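PDB 7A56: envelopment polyprotein from Bovine Schmallenberg virus BH80/Germany/2011, which supplies the envelope glycoprotein Gc, a class II fusion protein that probably merges viral and host membranes during entry, its fusion domains here in the postfusion trimer. Local coordinates for residues G177-I182 and V294-C299. Residues are numbered along the deposited sequence; the frame is centred on the assembly and turned at random.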
ATOM      1  N   GLY A 177      -8.925 -45.011   6.032  1.00 28.42           N
ATOM      2  CA  GLY A 177      -7.925 -44.829   5.009  1.00 27.76           C
ATOM      3  C   GLY A 177      -7.413 -43.400   4.988  1.00 27.40           C
ATOM      4  O   GLY A 177      -7.551 -42.647   5.964  1.00 28.21           O
ATOM      5  N   SER A 178      -6.798 -43.056   3.853  1.00 29.45           N
ATOM      6  CA  SER A 178      -6.233 -41.714   3.653  1.00 27.00           C
ATOM      7  C   SER A 178      -6.319 -41.356   2.173  1.00 27.78           C
ATOM      8  O   SER A 178      -6.483 -42.230   1.306  1.00 28.49           O
ATOM      9  CB  SER A 178      -4.788 -41.642   4.152  1.00 29.12           C
ATOM     10  OG  SER A 178      -4.036 -42.721   3.635  1.00 31.60           O
ATOM     11  N   CYS A 179      -6.125 -40.063   1.867  1.00 26.57           N
ATOM     12  CA  CYS A 179      -6.267 -39.670   0.477  1.00 25.74           C
ATOM     13  C   CYS A 179      -5.543 -38.344   0.246  1.00 27.38           C
ATOM     14  O   CYS A 179      -5.284 -37.602   1.184  1.00 28.21           O
ATOM     15  CB  CYS A 179      -7.754 -39.547   0.086  1.00 26.22           C
ATOM     16  SG  CYS A 179      -8.740 -38.350   1.030  1.00 28.39           S
ATOM     17  N   GLN A 180      -5.270 -38.049  -1.026  1.00 27.73           N
ATOM     18  CA  GLN A 180      -4.707 -36.755  -1.438  1.00 28.36           C
ATOM     19  C   GLN A 180      -5.238 -36.460  -2.839  1.00 28.57           C
ATOM     20  O   GLN A 180      -5.330 -37.387  -3.658  1.00 29.66           O
ATOM     21  CB  GLN A 180      -3.180 -36.851  -1.400  1.00 28.98           C
ATOM     22  CG  GLN A 180      -2.399 -35.548  -1.556  1.00 34.63           C
ATOM     23  CD  GLN A 180      -0.934 -35.851  -1.425  1.00 34.80           C
ATOM     24  OE1 GLN A 180      -0.383 -36.575  -2.244  1.00 37.16           O
ATOM     25  NE2 GLN A 180      -0.309 -35.358  -0.349  1.00 36.15           N
ATOM     26  N   ASP A 181      -5.667 -35.210  -3.080  1.00 27.19           N
ATOM     27  CA  ASP A 181      -6.127 -34.814  -4.420  1.00 28.67           C
ATOM     28  C   ASP A 181      -5.047 -34.993  -5.479  1.00 30.74           C
ATOM     29  O   ASP A 181      -3.838 -34.926  -5.202  1.00 29.93           O
ATOM     30  CB  ASP A 181      -6.545 -33.350  -4.466  1.00 30.09           C
ATOM     31  CG  ASP A 181      -7.904 -33.089  -3.826  1.00 31.80           C
ATOM     32  OD1 ASP A 181      -8.422 -33.985  -3.090  1.00 30.28           O
ATOM     33  OD2 ASP A 181      -8.422 -31.945  -4.029  1.00 31.98           O
ATOM     34  N   ILE A 182      -5.507 -35.207  -6.715  1.00 31.47           N
ATOM     35  CA  ILE A 182      -4.717 -35.011  -7.935  1.00 32.42           C
ATOM     36  C   ILE A 182      -5.300 -33.814  -8.677  1.00 30.32           C
ATOM     37  O   ILE A 182      -6.542 -33.740  -8.866  1.00 30.76           O
ATOM     38  CB  ILE A 182      -4.764 -36.248  -8.844  1.00 33.54           C
ATOM     39  CG1 ILE A 182      -4.302 -37.494  -8.114  1.00 32.44           C
ATOM     40  CG2 ILE A 182      -3.933 -35.967 -10.142  1.00 36.29           C
ATOM     41  CD1 ILE A 182      -4.880 -38.795  -8.762  1.00 34.00           C
ATOM     42  N   VAL A 294     -15.387 -48.641  -0.491  1.00 30.29           N
ATOM     43  CA  VAL A 294     -15.202 -47.270  -0.041  1.00 31.82           C
ATOM     44  C   VAL A 294     -15.762 -46.337  -1.100  1.00 32.89           C
ATOM     45  O   VAL A 294     -15.445 -46.485  -2.286  1.00 30.94           O
ATOM     46  CB  VAL A 294     -13.712 -47.003   0.218  1.00 31.09           C
ATOM     47  CG1 VAL A 294     -13.424 -45.527   0.415  1.00 28.45           C
ATOM     48  CG2 VAL A 294     -13.263 -47.824   1.454  1.00 33.89           C
ATOM     49  N   ILE A 295     -16.643 -45.417  -0.691  1.00 29.15           N
ATOM     50  CA  ILE A 295     -17.164 -44.395  -1.601  1.00 30.24           C
ATOM     51  C   ILE A 295     -16.528 -43.087  -1.185  1.00 28.08           C
ATOM     52  O   ILE A 295     -16.694 -42.649  -0.043  1.00 28.68           O
ATOM     53  CB  ILE A 295     -18.700 -44.312  -1.581  1.00 31.54           C
ATOM     54  CG1 ILE A 295     -19.352 -45.726  -1.496  1.00 35.09           C
ATOM     55  CG2 ILE A 295     -19.216 -43.414  -2.803  1.00 33.73           C
ATOM     56  CD1 ILE A 295     -19.418 -46.454  -2.777  1.00 36.11           C
ATOM     57  N   LEU A 296     -15.708 -42.491  -2.065  1.00 28.10           N
ATOM     58  CA  LEU A 296     -14.945 -41.312  -1.725  1.00 29.64           C
ATOM     59  C   LEU A 296     -15.309 -40.258  -2.775  1.00 29.41           C
ATOM     60  O   LEU A 296     -14.944 -40.404  -3.942  1.00 29.81           O
ATOM     61  CB  LEU A 296     -13.455 -41.644  -1.717  1.00 34.24           C
ATOM     62  CG  LEU A 296     -12.540 -40.759  -0.906  1.00 38.16           C
ATOM     63  CD1 LEU A 296     -12.905 -40.969   0.571  1.00 37.70           C
ATOM     64  CD2 LEU A 296     -11.143 -41.249  -1.185  1.00 39.82           C
ATOM     65  N   ARG A 297     -16.126 -39.274  -2.386  1.00 29.50           N
ATOM     66  CA  ARG A 297     -16.617 -38.302  -3.359  1.00 27.50           C
ATOM     67  C   ARG A 297     -15.821 -37.012  -3.323  1.00 27.24           C
ATOM     68  O   ARG A 297     -15.991 -36.174  -4.223  1.00 26.94           O
ATOM     69  CB  ARG A 297     -18.092 -37.969  -3.120  1.00 26.95           C
ATOM     70  CG  ARG A 297     -19.059 -39.146  -3.359  1.00 29.70           C
ATOM     71  CD  ARG A 297     -20.377 -38.927  -2.559  1.00 31.67           C
ATOM     72  NE  ARG A 297     -21.234 -40.118  -2.748  1.00 35.17           N
ATOM     73  CZ  ARG A 297     -22.114 -40.303  -3.749  1.00 38.87           C
ATOM     74  NH1 ARG A 297     -22.338 -39.362  -4.666  1.00 35.34           N
ATOM     75  NH2 ARG A 297     -22.784 -41.452  -3.834  1.00 35.26           N
ATOM     76  N   ARG A 298     -14.985 -36.827  -2.309  1.00 26.07           N
ATOM     77  CA  ARG A 298     -14.120 -35.660  -2.274  1.00 27.97           C
ATOM     78  C   ARG A 298     -13.063 -35.954  -1.228  1.00 27.29           C
ATOM     79  O   ARG A 298     -13.348 -36.627  -0.246  1.00 26.67           O
ATOM     80  CB  ARG A 298     -14.884 -34.357  -1.945  1.00 29.56           C
ATOM     81  CG  ARG A 298     -14.102 -33.064  -2.246  1.00 32.10           C
ATOM     82  CD  ARG A 298     -14.998 -31.838  -2.073  1.00 35.18           C
ATOM     83  NE  ARG A 298     -15.259 -31.608  -0.659  1.00 37.62           N
ATOM     84  CZ  ARG A 298     -16.370 -31.057  -0.164  1.00 40.70           C
ATOM     85  NH1 ARG A 298     -17.340 -30.659  -0.995  1.00 41.79           N
ATOM     86  NH2 ARG A 298     -16.525 -30.952   1.163  1.00 40.88           N
ATOM     87  N   CYS A 299     -11.833 -35.498  -1.474  1.00 25.53           N
ATOM     88  CA  CYS A 299     -10.790 -35.614  -0.457  1.00 25.03           C
ATOM     89  C   CYS A 299     -10.530 -34.266   0.187  1.00 25.37           C
ATOM     90  O   CYS A 299     -11.062 -33.952   1.271  1.00 23.64           O
ATOM     91  CB  CYS A 299      -9.491 -36.204  -1.061  1.00 25.86           C
ATOM     92  SG  CYS A 299      -8.189 -36.469   0.197  1.00 28.41           S
TER
HETATM   93  O   HOH W   1     -11.176 -34.367  -3.913  1.00 26.80           O
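C179 and C299 join the two segments covalently through a disulfide, their SG atoms 2.1 Å apart and the bridge turned close to perpendicular (chi3 94°). The two cysteines reach it differently: SG of C179 is tucked over its own main chain, flanked by N and C (chi1 59°), whereas SG of C299 extends away from its N (chi1 -176°), and the sulfurs meet between the segments. Their CA atoms lie 6.1 Å apart, the closest CA pair between the segments. L296 adds an apolar touch beside the bridge, its CD2 branch lying 4.0 Å from CB of C179. At the C299 end of the bridge, OD1 of D181 comes within 3.2 Å of CB of C299, a close polar-to-carbon approach. No direct hydrogen bond crosses between the segments; instead a water donates to OD1 of D181 at 2.9 Å and accepts from the backbone N of C299 at 2.8 Å. The same OD1 takes the N-H of F300, while OD2 is hydrogen-bonded to T124 OG1, so both carboxylate oxygens are held. The bridge thus pins the chain just past the corner at R297 onto strand 172-183, whose backbone pairs with strands 98-134 and 150-158. I127, V150 and F152 from those neighbours pack against C179, V150 also touches C299, and L296 rests on F152 and on F282 of strand 281-285, the hairpin partner of strand 293-296.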